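Local atomic coordinates of glycoside hydrolase family 5 (Aspergillus oryzae, PDB entry 6LA0), a protein that hydrolyses glycosidic bonds as a secreted fungal family 5 rutinosidase, and probably also acts on beta-1,3-glucans. Residues T334-G339 with N354-I359. Numbering follows the deposited sequence.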
ATOM      1  N   THR A 334      -2.765  -3.441   8.698  1.00 17.51           N
ATOM      2  CA  THR A 334      -3.612  -2.435   8.058  1.00 18.58           C
ATOM      3  C   THR A 334      -4.553  -1.872   9.145  1.00 18.83           C
ATOM      4  O   THR A 334      -4.502  -2.322  10.288  1.00 18.24           O
ATOM      5  CB  THR A 334      -4.417  -3.053   6.899  1.00 20.52           C
ATOM      6  OG1 THR A 334      -5.287  -2.075   6.318  1.00 18.08           O
ATOM      7  CG2 THR A 334      -5.228  -4.255   7.409  1.00 16.96           C
ATOM      8  N   ALA A 335      -5.389  -0.885   8.810  1.00 16.83           N
ATOM      9  CA  ALA A 335      -6.171  -0.195   9.840  1.00 14.64           C
ATOM     10  C   ALA A 335      -7.129  -1.142  10.559  1.00 20.86           C
ATOM     11  O   ALA A 335      -7.215  -1.138  11.800  1.00 16.83           O
ATOM     12  CB  ALA A 335      -6.938   0.976   9.229  1.00 19.54           C
ATOM     13  N   LYS A 336      -7.889  -1.936   9.790  1.00 19.66           N
ATOM     14  CA  LYS A 336      -8.852  -2.904  10.315  1.00 19.84           C
ATOM     15  C   LYS A 336      -8.652  -4.258   9.638  1.00 22.58           C
ATOM     16  O   LYS A 336      -8.504  -4.338   8.414  1.00 22.14           O
ATOM     17  CB  LYS A 336     -10.295  -2.420  10.089  1.00 19.66           C
ATOM     18  CG  LYS A 336     -10.592  -1.075  10.735  1.00 24.86           C
ATOM     19  CD  LYS A 336     -12.011  -0.621  10.443  1.00 30.51           C
ATOM     20  CE  LYS A 336     -12.977  -1.104  11.513  1.00 30.75           C
ATOM     21  NZ  LYS A 336     -14.372  -0.536  11.335  1.00 29.72           N
ATOM     22  N   PHE A 337      -8.684  -5.324  10.436  1.00 15.07           N
ATOM     23  CA  PHE A 337      -8.319  -6.658   9.973  1.00 16.45           C
ATOM     24  C   PHE A 337      -9.039  -7.684  10.840  1.00 22.32           C
ATOM     25  O   PHE A 337      -8.896  -7.660  12.069  1.00 21.84           O
ATOM     26  CB  PHE A 337      -6.796  -6.864  10.070  1.00 17.09           C
ATOM     27  CG  PHE A 337      -6.286  -8.127   9.413  1.00 15.07           C
ATOM     28  CD1 PHE A 337      -6.450  -9.365  10.020  1.00 15.54           C
ATOM     29  CD2 PHE A 337      -5.579  -8.061   8.217  1.00 17.39           C
ATOM     30  CE1 PHE A 337      -5.959 -10.520   9.439  1.00 15.73           C
ATOM     31  CE2 PHE A 337      -5.078  -9.225   7.630  1.00 18.22           C
ATOM     32  CZ  PHE A 337      -5.286 -10.449   8.239  1.00 19.21           C
ATOM     33  N   SER A 338      -9.770  -8.609  10.198  1.00 17.25           N
ATOM     34  CA  SER A 338     -10.485  -9.651  10.921  1.00 20.57           C
ATOM     35  C   SER A 338     -10.238 -11.061  10.385  1.00 22.65           C
ATOM     36  O   SER A 338     -10.936 -11.991  10.803  1.00 23.58           O
ATOM     37  CB  SER A 338     -11.989  -9.352  10.919  1.00 25.15           C
ATOM     38  OG  SER A 338     -12.491  -9.389   9.603  1.00 25.72           O
ATOM     39  N   GLY A 339      -9.262 -11.261   9.504  1.00 20.22           N
ATOM     40  CA  GLY A 339      -8.963 -12.614   9.051  1.00 23.26           C
ATOM     41  C   GLY A 339      -8.550 -13.525  10.202  1.00 24.88           C
ATOM     42  O   GLY A 339      -7.828 -13.118  11.115  1.00 21.43           O
ATOM     43  N   ASN A 354      -4.257  -6.082  13.060  1.00 20.35           N
ATOM     44  CA  ASN A 354      -5.409  -5.213  13.270  1.00 19.36           C
ATOM     45  C   ASN A 354      -4.908  -4.010  14.057  1.00 17.51           C
ATOM     46  O   ASN A 354      -4.707  -4.090  15.269  1.00 20.02           O
ATOM     47  CB  ASN A 354      -6.506  -5.995  13.996  1.00 19.29           C
ATOM     48  CG  ASN A 354      -7.769  -5.189  14.228  1.00 21.26           C
ATOM     49  OD1 ASN A 354      -8.096  -4.285  13.456  1.00 21.06           O
ATOM     50  ND2 ASN A 354      -8.492  -5.519  15.299  1.00 18.79           N
ATOM     51  N   PHE A 355      -4.665  -2.894  13.362  1.00 17.97           N
ATOM     52  CA  PHE A 355      -4.147  -1.714  14.049  1.00 16.52           C
ATOM     53  C   PHE A 355      -5.164  -1.136  15.028  1.00 18.55           C
ATOM     54  O   PHE A 355      -4.775  -0.498  16.012  1.00 17.33           O
ATOM     55  CB  PHE A 355      -3.705  -0.653  13.028  1.00 19.34           C
ATOM     56  CG  PHE A 355      -2.785   0.383  13.599  1.00 20.50           C
ATOM     57  CD1 PHE A 355      -1.443   0.109  13.782  1.00 20.94           C
ATOM     58  CD2 PHE A 355      -3.270   1.622  13.987  1.00 23.58           C
ATOM     59  CE1 PHE A 355      -0.591   1.065  14.322  1.00 21.73           C
ATOM     60  CE2 PHE A 355      -2.429   2.580  14.525  1.00 19.47           C
ATOM     61  CZ  PHE A 355      -1.086   2.304  14.688  1.00 20.02           C
ATOM     62  N   GLU A 356      -6.464  -1.352  14.787  1.00 17.27           N
ATOM     63  CA  GLU A 356      -7.485  -0.795  15.676  1.00 19.18           C
ATOM     64  C   GLU A 356      -7.360  -1.342  17.096  1.00 19.25           C
ATOM     65  O   GLU A 356      -7.659  -0.640  18.070  1.00 17.93           O
ATOM     66  CB  GLU A 356      -8.883  -1.089  15.125  1.00 19.38           C
ATOM     67  CG  GLU A 356     -10.009  -0.597  16.027  1.00 24.68           C
ATOM     68  CD  GLU A 356     -11.383  -0.781  15.406  1.00 23.33           C
ATOM     69  OE1 GLU A 356     -11.638  -1.837  14.773  1.00 22.44           O
ATOM     70  OE2 GLU A 356     -12.210   0.140  15.559  1.00 24.63           O
ATOM     71  N   TYR A 357      -6.962  -2.606  17.229  1.00 17.38           N
ATOM     72  CA  TYR A 357      -6.805  -3.190  18.558  1.00 19.47           C
ATOM     73  C   TYR A 357      -5.691  -2.495  19.338  1.00 21.27           C
ATOM     74  O   TYR A 357      -5.838  -2.236  20.541  1.00 20.36           O
ATOM     75  CB  TYR A 357      -6.546  -4.689  18.429  1.00 17.29           C
ATOM     76  CG  TYR A 357      -6.389  -5.391  19.760  1.00 20.58           C
ATOM     77  CD1 TYR A 357      -5.158  -5.431  20.405  1.00 19.40           C
ATOM     78  CD2 TYR A 357      -7.470  -6.012  20.372  1.00 22.24           C
ATOM     79  CE1 TYR A 357      -5.007  -6.059  21.617  1.00 18.19           C
ATOM     80  CE2 TYR A 357      -7.317  -6.660  21.602  1.00 21.35           C
ATOM     81  CZ  TYR A 357      -6.087  -6.673  22.211  1.00 19.21           C
ATOM     82  OH  TYR A 357      -5.923  -7.316  23.432  1.00 20.21           O
ATOM     83  N   PHE A 358      -4.574  -2.178  18.668  1.00 22.53           N
ATOM     84  CA  PHE A 358      -3.496  -1.443  19.332  1.00 20.13           C
ATOM     85  C   PHE A 358      -3.998  -0.101  19.856  1.00 22.83           C
ATOM     86  O   PHE A 358      -3.656   0.313  20.971  1.00 19.84           O
ATOM     87  CB  PHE A 358      -2.325  -1.190  18.378  1.00 18.91           C
ATOM     88  CG  PHE A 358      -1.787  -2.413  17.697  1.00 19.73           C
ATOM     89  CD1 PHE A 358      -1.931  -3.671  18.250  1.00 17.33           C
ATOM     90  CD2 PHE A 358      -1.106  -2.287  16.484  1.00 17.80           C
ATOM     91  CE1 PHE A 358      -1.409  -4.794  17.616  1.00 18.41           C
ATOM     92  CE2 PHE A 358      -0.596  -3.398  15.835  1.00 19.17           C
ATOM     93  CZ  PHE A 358      -0.750  -4.656  16.401  1.00 20.72           C
ATOM     94  N   ILE A 359      -4.804   0.601  19.050  1.00 17.62           N
ATOM     95  CA  ILE A 359      -5.378   1.875  19.476  1.00 17.09           C
ATOM     96  C   ILE A 359      -6.305   1.665  20.665  1.00 18.21           C
ATOM     97  O   ILE A 359      -6.262   2.414  21.648  1.00 18.63           O
ATOM     98  CB  ILE A 359      -6.141   2.533  18.311  1.00 19.61           C
ATOM     99  CG1 ILE A 359      -5.185   3.109  17.249  1.00 18.60           C
ATOM    100  CG2 ILE A 359      -7.098   3.613  18.836  1.00 22.01           C
ATOM    101  CD1 ILE A 359      -5.946   3.734  16.085  1.00 19.81           C
TER
HETATM  102  O   HOH W   1     -14.688  -1.733  14.155  1.00 31.70           O
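The carbonyl oxygen of Thr334 accepts a hydrogen bond from the backbone nitrogen of Phe355, with O and N 3.1 Å apart and the donor lying nearly in line with the C=O bond (C=O...N 168°). One residue on, the pattern repeats less well: Glu356 N reaches Ala335 O at 3.1 Å, but its N-H is bent (128°) and the bond is weak. Both donors are amides at the start of helix 355-360, where the loop that follows strand 329-332 provides the carbonyls. Asn354, just before the helix, works in the opposite direction. With CG anti to its backbone N (chi1 -178°), its side-chain amide lies against Lys336 CA and the backbone of Phe337, and OD1 receives Phe337 N at 3.2 Å; the donor stands well above the plane of the Asn354 carbonyl. Asn354 CB meanwhile rests 3.5 Å from Phe337 O. The Phe337 ring turns off to stack on Trp353, while that of Phe355 meets Tyr332 and touches Val22 of strand 19-23.

Where the side chains are partly exposed, Lys336 bends at chi3 and lays CE 3.6 Å from Glu356 OE1. The charges themselves, Lys336 NZ and Glu356 OE1, remain 4.6 Å apart, linked by a water that donates to OE1 and weakly accepts from NZ. Each group also forms a salt bridge to helix 74-81, Lys336 to Asp76 and Glu356 to Lys79. The example thus joins the loop after strand 329-332 of the TIM barrel to the C-terminal helix 355-360 through two main-chain bonds, one of them weak, and one bond to the Asn354 side chain, and the alternating charges beside them would be expected to favour the ionised forms of both Lys336 and Glu356.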